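PDB 3QR3: endoglucanase EG-II from Hypocrea jecorina, which hydrolyses internal beta-1,4-glucosidic bonds of cellulose, using a TIM-barrel catalytic domain of glycoside hydrolase family 5. Local coordinates for residues A[10-15]-A[27-32]; A[47-51]-A[305-309]; A[61-65]-A[86-90]; A[66-70]-A[82-86]. All coordinates share one frame; numbering follows the deposited sequence.

Overall arrangement
Interactions 1, 3 and 4 share one sector of the TIM barrel, around its first two strands, 5-11 and 59-64, neighbours in the sheet. Interaction 1 comes first and folds the loop after strand 5-11 against its end. Interactions 3 and 4 follow, sharing Y86 and helix 80-95; centre to centre, they lie about 8 Å apart, and interaction 1 about 8 Å from interaction 3 and about 11 Å from interaction 4. F13 packs against both. Interaction 2, at the seam with the last strand, 287-296, brings the chain after it onto helix 44-55, enclosing interactions 3 and 4 in sequence. Its centre is about 23 Å from that of interaction 4. Early and late barrel parts thus join.

Interaction 1. Residues A[10-15]-A[27-32]; sequences IAGFDF and KVYPPL
P30 rides on the ring of F13: its CB stands over the centre of the phenyl face, 3.5 Å from the centroid and 10° off the ring normal, a CH-pi contact. Followed outward, CB of F13 rests on the carbonyl oxygen of P63, in strand 59-64, and CG lies 3.9 Å from P30 CB. CD1 and CE1 run along the same proline, with CE1 3.7 Å from P30 CG. On the other flank CD2 meets P31 CD obliquely at 3.9 Å. CE2 and the tip, CZ, keep P30 CB over the face, while L32 CD1 comes to the ring edge, 3.8 Å from CZ. CG is anti to the carbonyl carbon (chi1 -86°), which swings the ring back to the prolines although CB points away from them. With an alanine here, P30 would probably lose the face it rests on, and a gap is likely to open toward Y86 and L89 of helix 80-95. The backbone beneath is a type I turn, G12 to F15, directly after strand 5-11, the first strand of the TIM barrel. G12 O takes two amides from opposite faces of its plane: F15 N at 3.1 Å closes the turn, and Y29 N at 3.0 Å, 38° out of that plane, ties in the loop. G12 N donates to D14 OD1 at 2.7 Å. Y29 O and P31 CD close in where G12 lacks a side chain. P31 CG packs on A11 O and I10 CG2, and the F15 ring, one face over G12 CA, brings CD2 to Y29 CB and also meets F298.

Interaction 2. Residues A[47-51]-A[305-309]; sequences QMQHF and TETPT
Q47 O accepts the amide N of F51 at 2.9 Å, the turn of helix 44-55 that gathers Q47, H50 and F51 around P308. The ring carbons of P308 beyond CA divide their contacts among these three side chains, H50 and Q47 each touching two. P308 CB lies against the imidazole of H50, as does CG, which is 3.7 Å from H50 CD2 and also meets Q47 CG at 3.9 Å. P308 CD shares Q47 CG and turns to F51, 3.6 Å from CZ and oblique to the ring. That same CZ carries an edge contact, with E306 O in the plane of the ring at 3.6 Å, so a carbonyl oxygen faces the C-H rim, which is probably slightly positive. Q47 extends beyond CG past P308 and brings NE2 to within 3.5 Å of the T307 methyl, CG2. This methyl is anti to the backbone N of T307, while OG1 sits beside that N (chi1 -55°) and bonds F298 O. T307 N in turn donates to T305 OG1 at 3.2 Å, an ST turn that shapes the loop leading to P308. The contact joins helix 44-55, the first after strand 5-11, to the loop after the last strand of the TIM barrel. The helix side chains find their polar partners elsewhere: Q47 OE1 takes G296 N, and H50 NE2 pairs with D317 while its ring stacks on W315. The contact is thus mostly van der Waals packing round P308, polar atoms touching carbons, with outside bonds fixing Q47, H50 and T307.

Interaction 3. Residues A[61-65]-A[86-90]; sequences RLPVG and YDQLV
L62 sends its two methyls into helix 80-95, where CD1 meets L89 CG at 3.8 Å and V90 CA at 3.7 Å. The pair belongs to the second strand and helix of the TIM barrel: strand 61-64 and helix segment 86-90 run antiparallel, at 168°, their axes 10.0 Å apart, as in a beta/alpha unit whose helix follows its strand. L62 and L89 reach toward each other tip to tip, the L62 CD2 methyl lying beside L89 CD2. V90 closes the far flank with CG2 beside L62 CD1. I10 of the adjacent strand 5-11 packs on L62 too, so the apolar layer continues onto the neighbouring strand.

Two residues further on, V64 covers Y86. Its CG1 sits over one face of the phenol, 3.6 Å from CZ, in a CH-pi contact 29° off the ring normal, and V64 CB approaches CE1 equally closely. Y86 holds CG anti to its backbone N (chi1 -177°), which carries the ring across from the helix to the strand; F13 meets this ring edge-to-face.

At the polar edge is the phenol oxygen. Y86 OH passes L62 CB at 3.4 Å and donates to the backbone of the same residue, gripping the carbonyl that precedes P63. The bond from Y86 OH to L62 O is 2.6 Å long and lies in the carbonyl plane, on a lone pair.

Interaction 4. Residues A[66-70]-A[82-86]; sequences WQYLV and SISKY
The short helix 66-69 ends beside the start of helix 80-95, the CA atoms of L69 and S82 coming within 5.4 Å. Helix 66-69 follows strand 59-64 directly and belongs to the loop that leads from the second barrel strand to its helix, on the end of a TIM barrel that carries the active site. Its own backbone bonds are weak, L69 N to W66 O among them, and V70 leaves helical geometry. The join is made by S82. Its OG donates to Y68 O at 2.8 Å, tilted 28° from the carbonyl plane. The same serine also covers the Y68 ring: OG stands 3.7 Å above the plane over the centre, and CB lies over that face in a CH-pi contact, 3.5 Å from CE2. Y68 thus offers S82 both its carbonyl and its aromatic face. With CG anti to the backbone N, the ring reaches along helix 80-95 until OH comes to 3.6 Å from K85 CB. K85 then bends at its second torsion and carries NZ off to F35, bonding its carbonyl O and lying on its ring as a cation-pi pair. F13 packs against the Y68 ring as well. A serine in place of Y68 would probably leave S82 without the aromatic face it lies on and F13 without one of its ring neighbours. L69 fills the other flank with one methyl: its CD2 is 4.3 Å from I83 CD1 and 4.1 Å from Y86 CB.

Interaction 1. Residues A[10-15]-A[27-32]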
loop_
_atom_site.group_PDB
_atom_site.type_symbol
_atom_site.label_atom_id
_atom_site.label_comp_id
_atom_site.label_asym_id
_atom_site.label_seq_id
_atom_site.Cartn_x
_atom_site.Cartn_y
_atom_site.Cartn_z
ATOM N N ILE A 10 -0.372 3.804 -7.297
ATOM C CA ILE A 10 -0.877 3.872 -8.670
ATOM C C ILE A 10 -2.218 3.152 -8.678
ATOM O O ILE A 10 -2.280 1.947 -8.896
ATOM C CB ILE A 10 0.092 3.170 -9.647
ATOM C CG1 ILE A 10 1.522 3.690 -9.436
ATOM C CG2 ILE A 10 -0.358 3.365 -11.102
ATOM C CD1 ILE A 10 1.706 5.160 -9.836
ATOM N N ALA A 11 -3.282 3.898 -8.402
ATOM C CA ALA A 11 -4.595 3.315 -8.124
ATOM C C ALA A 11 -5.435 3.068 -9.384
ATOM O O ALA A 11 -5.131 3.582 -10.460
ATOM C CB ALA A 11 -5.364 4.204 -7.129
ATOM N N GLY A 12 -6.506 2.291 -9.234
ATOM C CA GLY A 12 -7.415 2.022 -10.335
ATOM C C GLY A 12 -7.950 0.599 -10.362
ATOM O O GLY A 12 -9.156 0.380 -10.584
ATOM N N PHE A 13 -7.075 -0.381 -10.137
ATOM C CA PHE A 13 -7.533 -1.773 -10.040
ATOM C C PHE A 13 -8.431 -1.937 -8.805
ATOM O O PHE A 13 -9.095 -2.971 -8.622
ATOM C CB PHE A 13 -6.364 -2.761 -9.992
ATOM C CG PHE A 13 -5.839 -3.181 -11.357
ATOM C CD1 PHE A 13 -6.516 -4.113 -12.121
ATOM C CD2 PHE A 13 -4.639 -2.678 -11.838
ATOM C CE1 PHE A 13 -6.023 -4.518 -13.360
ATOM C CE2 PHE A 13 -4.141 -3.070 -13.076
ATOM C CZ PHE A 13 -4.845 -3.993 -13.840
ATOM N N ASP A 14 -8.463 -0.906 -7.968
ATOM C CA ASP A 14 -9.268 -0.938 -6.753
ATOM C C ASP A 14 -10.508 -0.051 -6.831
ATOM O O ASP A 14 -11.278 0.024 -5.870
ATOM C CB ASP A 14 -8.428 -0.462 -5.576
ATOM C CG ASP A 14 -7.916 0.938 -5.784
ATOM O OD1 ASP A 14 -7.455 1.222 -6.908
ATOM O OD2 ASP A 14 -7.988 1.756 -4.846
ATOM N N PHE A 15 -10.700 0.656 -7.938
ATOM C CA PHE A 15 -11.900 1.475 -8.043
ATOM C C PHE A 15 -13.089 0.531 -7.982
ATOM O O PHE A 15 -13.063 -0.546 -8.571
ATOM C CB PHE A 15 -11.902 2.306 -9.319
ATOM C CG PHE A 15 -10.963 3.477 -9.268
ATOM C CD1 PHE A 15 -10.005 3.560 -8.269
ATOM C CD2 PHE A 15 -11.026 4.488 -10.220
ATOM C CE1 PHE A 15 -9.135 4.628 -8.211
ATOM C CE2 PHE A 15 -10.152 5.565 -10.167
ATOM C CZ PHE A 15 -9.206 5.632 -9.170
ATOM N N LYS A 27 -16.613 -2.137 -11.914
ATOM C CA LYS A 27 -16.246 -0.728 -11.763
ATOM C C LYS A 27 -14.743 -0.438 -11.685
ATOM O O LYS A 27 -14.349 0.710 -11.439
ATOM C CB LYS A 27 -16.967 -0.106 -10.565
ATOM C CG LYS A 27 -18.452 -0.432 -10.537
ATOM C CD LYS A 27 -19.315 0.781 -10.244
ATOM C CE LYS A 27 -20.770 0.498 -10.597
ATOM N NZ LYS A 27 -21.563 1.751 -10.778
ATOM N N VAL A 28 -13.895 -1.443 -11.894
ATOM C CA VAL A 28 -12.449 -1.164 -11.901
ATOM C C VAL A 28 -12.120 -0.214 -13.051
ATOM O O VAL A 28 -12.801 -0.213 -14.070
ATOM C CB VAL A 28 -11.589 -2.440 -12.030
ATOM C CG1 VAL A 28 -11.799 -3.354 -10.818
ATOM C CG2 VAL A 28 -11.908 -3.165 -13.339
ATOM N N TYR A 29 -11.095 0.610 -12.873
ATOM C CA TYR A 29 -10.638 1.513 -13.931
ATOM C C TYR A 29 -9.116 1.473 -13.869
ATOM O O TYR A 29 -8.482 2.407 -13.380
ATOM C CB TYR A 29 -11.177 2.937 -13.707
ATOM C CG TYR A 29 -10.941 3.919 -14.863
ATOM C CD1 TYR A 29 -11.092 3.519 -16.186
ATOM C CD2 TYR A 29 -10.611 5.246 -14.622
ATOM C CE1 TYR A 29 -10.889 4.408 -17.240
ATOM C CE2 TYR A 29 -10.408 6.148 -15.669
ATOM C CZ TYR A 29 -10.544 5.717 -16.976
ATOM O OH TYR A 29 -10.364 6.600 -18.025
ATOM N N PRO A 30 -8.527 0.360 -14.336
ATOM C CA PRO A 30 -7.095 0.117 -14.122
ATOM C C PRO A 30 -6.225 1.115 -14.870
ATOM O O PRO A 30 -6.583 1.537 -15.974
ATOM C CB PRO A 30 -6.896 -1.309 -14.659
ATOM C CG PRO A 30 -8.302 -1.934 -14.631
ATOM C CD PRO A 30 -9.187 -0.774 -15.005
ATOM N N PRO A 31 -5.093 1.511 -14.260
ATOM C CA PRO A 31 -4.146 2.452 -14.867
ATOM C C PRO A 31 -3.191 1.761 -15.852
ATOM O O PRO A 31 -1.972 1.889 -15.736
ATOM C CB PRO A 31 -3.366 2.986 -13.654
ATOM C CG PRO A 31 -3.386 1.850 -12.667
ATOM C CD PRO A 31 -4.657 1.053 -12.926
ATOM N N LEU A 32 -3.757 1.015 -16.793
ATOM C CA LEU A 32 -3.004 0.462 -17.912
ATOM C C LEU A 32 -3.588 1.080 -19.176
ATOM O O LEU A 32 -4.778 0.894 -19.474
ATOM C CB LEU A 32 -3.144 -1.055 -17.978
ATOM C CG LEU A 32 -2.375 -1.852 -16.936
ATOM C CD1 LEU A 32 -2.814 -3.305 -16.958
ATOM C CD2 LEU A 32 -0.865 -1.732 -17.180
#

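Interaction 2. Residues A[47-51]-A[305-309]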
loop_
_atom_site.group_PDB
_atom_site.type_symbol
_atom_site.label_atom_id
_atom_site.label_comp_id
_atom_site.label_asym_id
_atom_site.label_seq_id
_atom_site.Cartn_x
_atom_site.Cartn_y
_atom_site.Cartn_z
ATOM N N GLN A 47 3.337 6.879 -16.001
ATOM C CA GLN A 47 3.485 7.669 -14.777
ATOM C C GLN A 47 4.667 7.154 -13.963
ATOM O O GLN A 47 5.539 7.927 -13.551
ATOM C CB GLN A 47 2.220 7.624 -13.916
ATOM C CG GLN A 47 1.056 8.445 -14.430
ATOM C CD GLN A 47 -0.206 8.207 -13.623
ATOM O OE1 GLN A 47 -0.148 8.015 -12.405
ATOM N NE2 GLN A 47 -1.354 8.208 -14.295
ATOM N N MET A 48 4.697 5.849 -13.728
ATOM C CA MET A 48 5.787 5.256 -12.945
ATOM C C MET A 48 7.161 5.583 -13.541
ATOM O O MET A 48 8.107 5.875 -12.814
ATOM C CB MET A 48 5.608 3.742 -12.811
ATOM C CG MET A 48 4.462 3.333 -11.880
ATOM S SD MET A 48 4.451 1.566 -11.510
ATOM C CE MET A 48 3.941 0.894 -13.090
ATOM N N GLN A 49 7.264 5.542 -14.865
ATOM C CA GLN A 49 8.544 5.810 -15.517
ATOM C C GLN A 49 9.003 7.242 -15.223
ATOM O O GLN A 49 10.171 7.483 -14.923
ATOM C CB GLN A 49 8.450 5.561 -17.023
ATOM C CG GLN A 49 9.762 5.746 -17.764
ATOM C CD GLN A 49 9.597 5.666 -19.270
ATOM O OE1 GLN A 49 10.478 5.176 -19.974
ATOM N NE2 GLN A 49 8.463 6.153 -19.771
ATOM N N HIS A 50 8.073 8.185 -15.305
ATOM C CA HIS A 50 8.336 9.565 -14.909
ATOM C C HIS A 50 8.769 9.667 -13.441
ATOM O O HIS A 50 9.754 10.330 -13.119
ATOM C CB HIS A 50 7.093 10.426 -15.155
ATOM C CG HIS A 50 6.995 11.623 -14.264
ATOM N ND1 HIS A 50 7.824 12.721 -14.393
ATOM C CD2 HIS A 50 6.160 11.902 -13.235
ATOM C CE1 HIS A 50 7.504 13.622 -13.481
ATOM N NE2 HIS A 50 6.499 13.148 -12.763
ATOM N N PHE A 51 8.019 9.027 -12.553
ATOM C CA PHE A 51 8.327 9.064 -11.128
ATOM C C PHE A 51 9.728 8.536 -10.839
ATOM O O PHE A 51 10.444 9.090 -10.008
ATOM C CB PHE A 51 7.285 8.273 -10.330
ATOM C CG PHE A 51 5.985 9.007 -10.139
ATOM C CD1 PHE A 51 5.981 10.324 -9.710
ATOM C CD2 PHE A 51 4.771 8.376 -10.375
ATOM C CE1 PHE A 51 4.788 11.002 -9.521
ATOM C CE2 PHE A 51 3.576 9.046 -10.184
ATOM C CZ PHE A 51 3.583 10.361 -9.763
ATOM N N THR A 305 -5.010 14.316 -5.380
ATOM C CA THR A 305 -4.351 13.839 -6.586
ATOM C C THR A 305 -2.833 14.043 -6.524
ATOM O O THR A 305 -2.349 15.095 -6.087
ATOM C CB THR A 305 -4.936 14.461 -7.885
ATOM O OG1 THR A 305 -4.244 13.920 -9.015
ATOM C CG2 THR A 305 -4.797 15.984 -7.898
ATOM N N GLU A 306 -2.099 13.017 -6.950
ATOM C CA GLU A 306 -0.652 13.094 -7.124
ATOM C C GLU A 306 -0.295 12.699 -8.551
ATOM O O GLU A 306 0.869 12.482 -8.865
ATOM C CB GLU A 306 0.058 12.170 -6.130
ATOM C CG GLU A 306 -0.196 12.540 -4.679
ATOM C CD GLU A 306 0.529 11.632 -3.710
ATOM O OE1 GLU A 306 1.218 10.698 -4.172
ATOM O OE2 GLU A 306 0.414 11.853 -2.487
ATOM N N THR A 307 -1.308 12.613 -9.415
ATOM C CA THR A 307 -1.099 12.198 -10.802
ATOM C C THR A 307 -0.408 13.303 -11.583
ATOM O O THR A 307 -0.883 14.437 -11.609
ATOM C CB THR A 307 -2.430 11.873 -11.493
ATOM O OG1 THR A 307 -3.142 10.899 -10.722
ATOM C CG2 THR A 307 -2.202 11.328 -12.886
ATOM N N PRO A 308 0.718 12.977 -12.230
ATOM C CA PRO A 308 1.396 13.992 -13.041
ATOM C C PRO A 308 0.606 14.239 -14.323
ATOM O O PRO A 308 -0.200 13.398 -14.721
ATOM C CB PRO A 308 2.736 13.335 -13.374
ATOM C CG PRO A 308 2.460 11.867 -13.348
ATOM C CD PRO A 308 1.365 11.655 -12.320
ATOM N N THR A 309 0.837 15.380 -14.959
ATOM C CA THR A 309 0.174 15.702 -16.223
ATOM C C THR A 309 1.134 15.543 -17.402
ATOM O O THR A 309 2.263 16.022 -17.359
ATOM C CB THR A 309 -0.380 17.135 -16.202
ATOM O OG1 THR A 309 -1.328 17.260 -15.133
ATOM C CG2 THR A 309 -1.065 17.474 -17.527
#

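Interaction 3. Residues A[61-65]-A[86-90]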
loop_
_atom_site.group_PDB
_atom_site.type_symbol
_atom_site.label_atom_id
_atom_site.label_comp_id
_atom_site.label_asym_id
_atom_site.label_seq_id
_atom_site.Cartn_x
_atom_site.Cartn_y
_atom_site.Cartn_z
ATOM N N ARG A 61 2.960 1.268 -5.000
ATOM C CA ARG A 61 1.971 0.390 -4.414
ATOM C C ARG A 61 0.839 0.268 -5.417
ATOM O O ARG A 61 0.392 1.275 -5.985
ATOM C CB ARG A 61 1.468 0.997 -3.111
ATOM C CG ARG A 61 0.488 0.145 -2.326
ATOM C CD ARG A 61 0.490 0.641 -0.895
ATOM N NE ARG A 61 -0.446 -0.020 0.015
ATOM C CZ ARG A 61 -1.687 0.391 0.243
ATOM N NH1 ARG A 61 -2.194 1.428 -0.427
ATOM N NH2 ARG A 61 -2.432 -0.256 1.126
ATOM N N LEU A 62 0.386 -0.962 -5.644
ATOM C CA LEU A 62 -0.591 -1.241 -6.697
ATOM C C LEU A 62 -1.844 -1.872 -6.107
ATOM O O LEU A 62 -1.971 -3.108 -6.054
ATOM C CB LEU A 62 0.020 -2.170 -7.750
ATOM C CG LEU A 62 1.398 -1.795 -8.321
ATOM C CD1 LEU A 62 1.830 -2.799 -9.393
ATOM C CD2 LEU A 62 1.396 -0.388 -8.900
ATOM N N PRO A 63 -2.775 -1.026 -5.650
ATOM C CA PRO A 63 -4.010 -1.483 -5.012
ATOM C C PRO A 63 -4.859 -2.271 -5.978
ATOM O O PRO A 63 -5.006 -1.860 -7.129
ATOM C CB PRO A 63 -4.731 -0.176 -4.666
ATOM C CG PRO A 63 -3.693 0.851 -4.656
ATOM C CD PRO A 63 -2.696 0.439 -5.696
ATOM N N VAL A 64 -5.420 -3.385 -5.514
ATOM C CA VAL A 64 -6.326 -4.167 -6.347
ATOM C C VAL A 64 -7.343 -4.888 -5.478
ATOM O O VAL A 64 -7.044 -5.293 -4.346
ATOM C CB VAL A 64 -5.570 -5.171 -7.240
ATOM C CG1 VAL A 64 -4.699 -6.074 -6.391
ATOM C CG2 VAL A 64 -6.572 -5.997 -8.080
ATOM N N GLY A 65 -8.553 -5.029 -6.002
ATOM C CA GLY A 65 -9.607 -5.702 -5.273
ATOM C C GLY A 65 -9.409 -7.205 -5.267
ATOM O O GLY A 65 -9.072 -7.805 -6.288
ATOM N N TYR A 86 -3.417 -7.474 -14.286
ATOM C CA TYR A 86 -2.742 -6.916 -13.115
ATOM C C TYR A 86 -1.233 -7.116 -13.185
ATOM O O TYR A 86 -0.458 -6.227 -12.828
ATOM C CB TYR A 86 -3.308 -7.521 -11.829
ATOM C CG TYR A 86 -2.722 -6.936 -10.571
ATOM C CD1 TYR A 86 -3.003 -5.632 -10.193
ATOM C CD2 TYR A 86 -1.885 -7.694 -9.757
ATOM C CE1 TYR A 86 -2.474 -5.092 -9.030
ATOM C CE2 TYR A 86 -1.350 -7.173 -8.598
ATOM C CZ TYR A 86 -1.648 -5.877 -8.235
ATOM O OH TYR A 86 -1.108 -5.356 -7.088
ATOM N N ASP A 87 -0.807 -8.271 -13.680
ATOM C CA ASP A 87 0.630 -8.536 -13.777
ATOM C C ASP A 87 1.343 -7.573 -14.722
ATOM O O ASP A 87 2.537 -7.306 -14.560
ATOM C CB ASP A 87 0.925 -9.983 -14.183
ATOM C CG ASP A 87 2.415 -10.317 -14.088
ATOM O OD1 ASP A 87 3.011 -10.050 -13.028
ATOM O OD2 ASP A 87 2.995 -10.820 -15.072
ATOM N N GLN A 88 0.627 -7.040 -15.711
ATOM C CA GLN A 88 1.248 -6.075 -16.611
ATOM C C GLN A 88 1.678 -4.842 -15.829
ATOM O O GLN A 88 2.733 -4.269 -16.090
ATOM C CB GLN A 88 0.309 -5.657 -17.757
ATOM C CG GLN A 88 0.046 -6.733 -18.786
ATOM C CD GLN A 88 -1.009 -6.307 -19.804
ATOM O OE1 GLN A 88 -1.162 -5.123 -20.097
ATOM N NE2 GLN A 88 -1.733 -7.273 -20.340
ATOM N N LEU A 89 0.853 -4.427 -14.880
ATOM C CA LEU A 89 1.181 -3.256 -14.073
ATOM C C LEU A 89 2.342 -3.594 -13.115
ATOM O O LEU A 89 3.274 -2.807 -12.934
ATOM C CB LEU A 89 -0.056 -2.779 -13.306
ATOM C CG LEU A 89 0.102 -1.499 -12.483
ATOM C CD1 LEU A 89 0.460 -0.329 -13.393
ATOM C CD2 LEU A 89 -1.178 -1.219 -11.703
ATOM N N VAL A 90 2.290 -4.783 -12.536
ATOM C CA VAL A 90 3.368 -5.264 -11.666
ATOM C C VAL A 90 4.727 -5.316 -12.377
ATOM O O VAL A 90 5.720 -4.811 -11.860
ATOM C CB VAL A 90 3.047 -6.665 -11.089
ATOM C CG1 VAL A 90 4.207 -7.181 -10.230
ATOM C CG2 VAL A 90 1.764 -6.620 -10.276
#

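Interaction 4. Residues A[66-70]-A[82-86]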
loop_
_atom_site.group_PDB
_atom_site.type_symbol
_atom_site.label_atom_id
_atom_site.label_comp_id
_atom_site.label_asym_id
_atom_site.label_seq_id
_atom_site.Cartn_x
_atom_site.Cartn_y
_atom_site.Cartn_z
ATOM N N TRP A 66 -9.597 -7.812 -4.100
ATOM C CA TRP A 66 -9.603 -9.268 -3.973
ATOM C C TRP A 66 -10.561 -9.880 -5.002
ATOM O O TRP A 66 -10.198 -10.801 -5.733
ATOM C CB TRP A 66 -10.053 -9.622 -2.558
ATOM C CG TRP A 66 -10.003 -11.059 -2.166
ATOM C CD1 TRP A 66 -9.705 -12.141 -2.951
ATOM C CD2 TRP A 66 -10.299 -11.571 -0.867
ATOM N NE1 TRP A 66 -9.777 -13.300 -2.200
ATOM C CE2 TRP A 66 -10.154 -12.974 -0.922
ATOM C CE3 TRP A 66 -10.685 -10.975 0.340
ATOM C CZ2 TRP A 66 -10.376 -13.790 0.189
ATOM C CZ3 TRP A 66 -10.904 -11.786 1.440
ATOM C CH2 TRP A 66 -10.745 -13.180 1.356
ATOM N N GLN A 67 -11.775 -9.346 -5.069
ATOM C CA GLN A 67 -12.805 -9.890 -5.960
ATOM C C GLN A 67 -12.337 -9.875 -7.403
ATOM O O GLN A 67 -12.665 -10.766 -8.183
ATOM C CB GLN A 67 -14.128 -9.120 -5.824
ATOM C CG GLN A 67 -14.862 -9.384 -4.501
ATOM C CD GLN A 67 -14.420 -8.448 -3.376
ATOM O OE1 GLN A 67 -13.264 -7.998 -3.329
ATOM N NE2 GLN A 67 -15.347 -8.133 -2.475
ATOM N N TYR A 68 -11.561 -8.860 -7.759
ATOM C CA TYR A 68 -11.060 -8.757 -9.121
ATOM C C TYR A 68 -10.121 -9.920 -9.465
ATOM O O TYR A 68 -10.227 -10.531 -10.532
ATOM C CB TYR A 68 -10.331 -7.424 -9.345
ATOM C CG TYR A 68 -9.792 -7.327 -10.746
ATOM C CD1 TYR A 68 -10.637 -7.049 -11.815
ATOM C CD2 TYR A 68 -8.452 -7.552 -11.007
ATOM C CE1 TYR A 68 -10.158 -6.987 -13.100
ATOM C CE2 TYR A 68 -7.957 -7.485 -12.290
ATOM C CZ TYR A 68 -8.817 -7.204 -13.331
ATOM O OH TYR A 68 -8.319 -7.146 -14.606
ATOM N N LEU A 69 -9.194 -10.217 -8.559
ATOM C CA LEU A 69 -8.152 -11.201 -8.839
ATOM C C LEU A 69 -8.717 -12.602 -9.017
ATOM O O LEU A 69 -8.203 -13.385 -9.813
ATOM C CB LEU A 69 -7.068 -11.194 -7.748
ATOM C CG LEU A 69 -6.177 -9.944 -7.733
ATOM C CD1 LEU A 69 -5.159 -10.024 -6.615
ATOM C CD2 LEU A 69 -5.485 -9.723 -9.083
ATOM N N VAL A 70 -9.774 -12.918 -8.278
ATOM C CA VAL A 70 -10.384 -14.234 -8.376
ATOM C C VAL A 70 -11.704 -14.178 -9.148
ATOM O O VAL A 70 -12.470 -15.131 -9.141
ATOM C CB VAL A 70 -10.623 -14.848 -6.989
ATOM C CG1 VAL A 70 -9.287 -15.129 -6.292
ATOM C CG2 VAL A 70 -11.506 -13.936 -6.144
ATOM N N SER A 82 -7.770 -11.608 -15.183
ATOM C CA SER A 82 -7.505 -10.610 -14.152
ATOM C C SER A 82 -6.030 -10.566 -13.777
ATOM O O SER A 82 -5.425 -9.489 -13.725
ATOM C CB SER A 82 -8.355 -10.889 -12.911
ATOM O OG SER A 82 -9.729 -10.835 -13.244
ATOM N N ILE A 83 -5.443 -11.732 -13.519
ATOM C CA ILE A 83 -4.051 -11.765 -13.060
ATOM C C ILE A 83 -3.119 -11.346 -14.195
ATOM O O ILE A 83 -2.113 -10.696 -13.970
ATOM C CB ILE A 83 -3.650 -13.139 -12.456
ATOM C CG1 ILE A 83 -2.287 -13.043 -11.766
ATOM C CG2 ILE A 83 -3.627 -14.228 -13.530
ATOM C CD1 ILE A 83 -2.237 -12.015 -10.641
ATOM N N SER A 84 -3.487 -11.693 -15.422
ATOM C CA SER A 84 -2.730 -11.294 -16.602
ATOM C C SER A 84 -2.679 -9.765 -16.763
ATOM O O SER A 84 -1.628 -9.185 -17.039
ATOM C CB SER A 84 -3.350 -11.937 -17.850
ATOM O OG SER A 84 -2.684 -11.507 -19.024
ATOM N N LYS A 85 -3.827 -9.118 -16.603
ATOM C CA LYS A 85 -3.901 -7.663 -16.670
ATOM C C LYS A 85 -3.137 -7.028 -15.504
ATOM O O LYS A 85 -2.312 -6.146 -15.700
ATOM C CB LYS A 85 -5.362 -7.203 -16.660
ATOM C CG LYS A 85 -6.149 -7.543 -17.936
ATOM C CD LYS A 85 -5.557 -6.832 -19.156
ATOM C CE LYS A 85 -6.412 -7.055 -20.404
ATOM N NZ LYS A 85 -5.985 -6.164 -21.520
ATOM N N TYR A 86 -3.417 -7.474 -14.286
ATOM C CA TYR A 86 -2.742 -6.916 -13.115
ATOM C C TYR A 86 -1.233 -7.116 -13.185
ATOM O O TYR A 86 -0.458 -6.227 -12.828
ATOM C CB TYR A 86 -3.308 -7.521 -11.829
ATOM C CG TYR A 86 -2.722 -6.936 -10.571
ATOM C CD1 TYR A 86 -3.003 -5.632 -10.193
ATOM C CD2 TYR A 86 -1.885 -7.694 -9.757
ATOM C CE1 TYR A 86 -2.474 -5.092 -9.030
ATOM C CE2 TYR A 86 -1.350 -7.173 -8.598
ATOM C CZ TYR A 86 -1.648 -5.877 -8.235
ATOM O OH TYR A 86 -1.108 -5.356 -7.088
#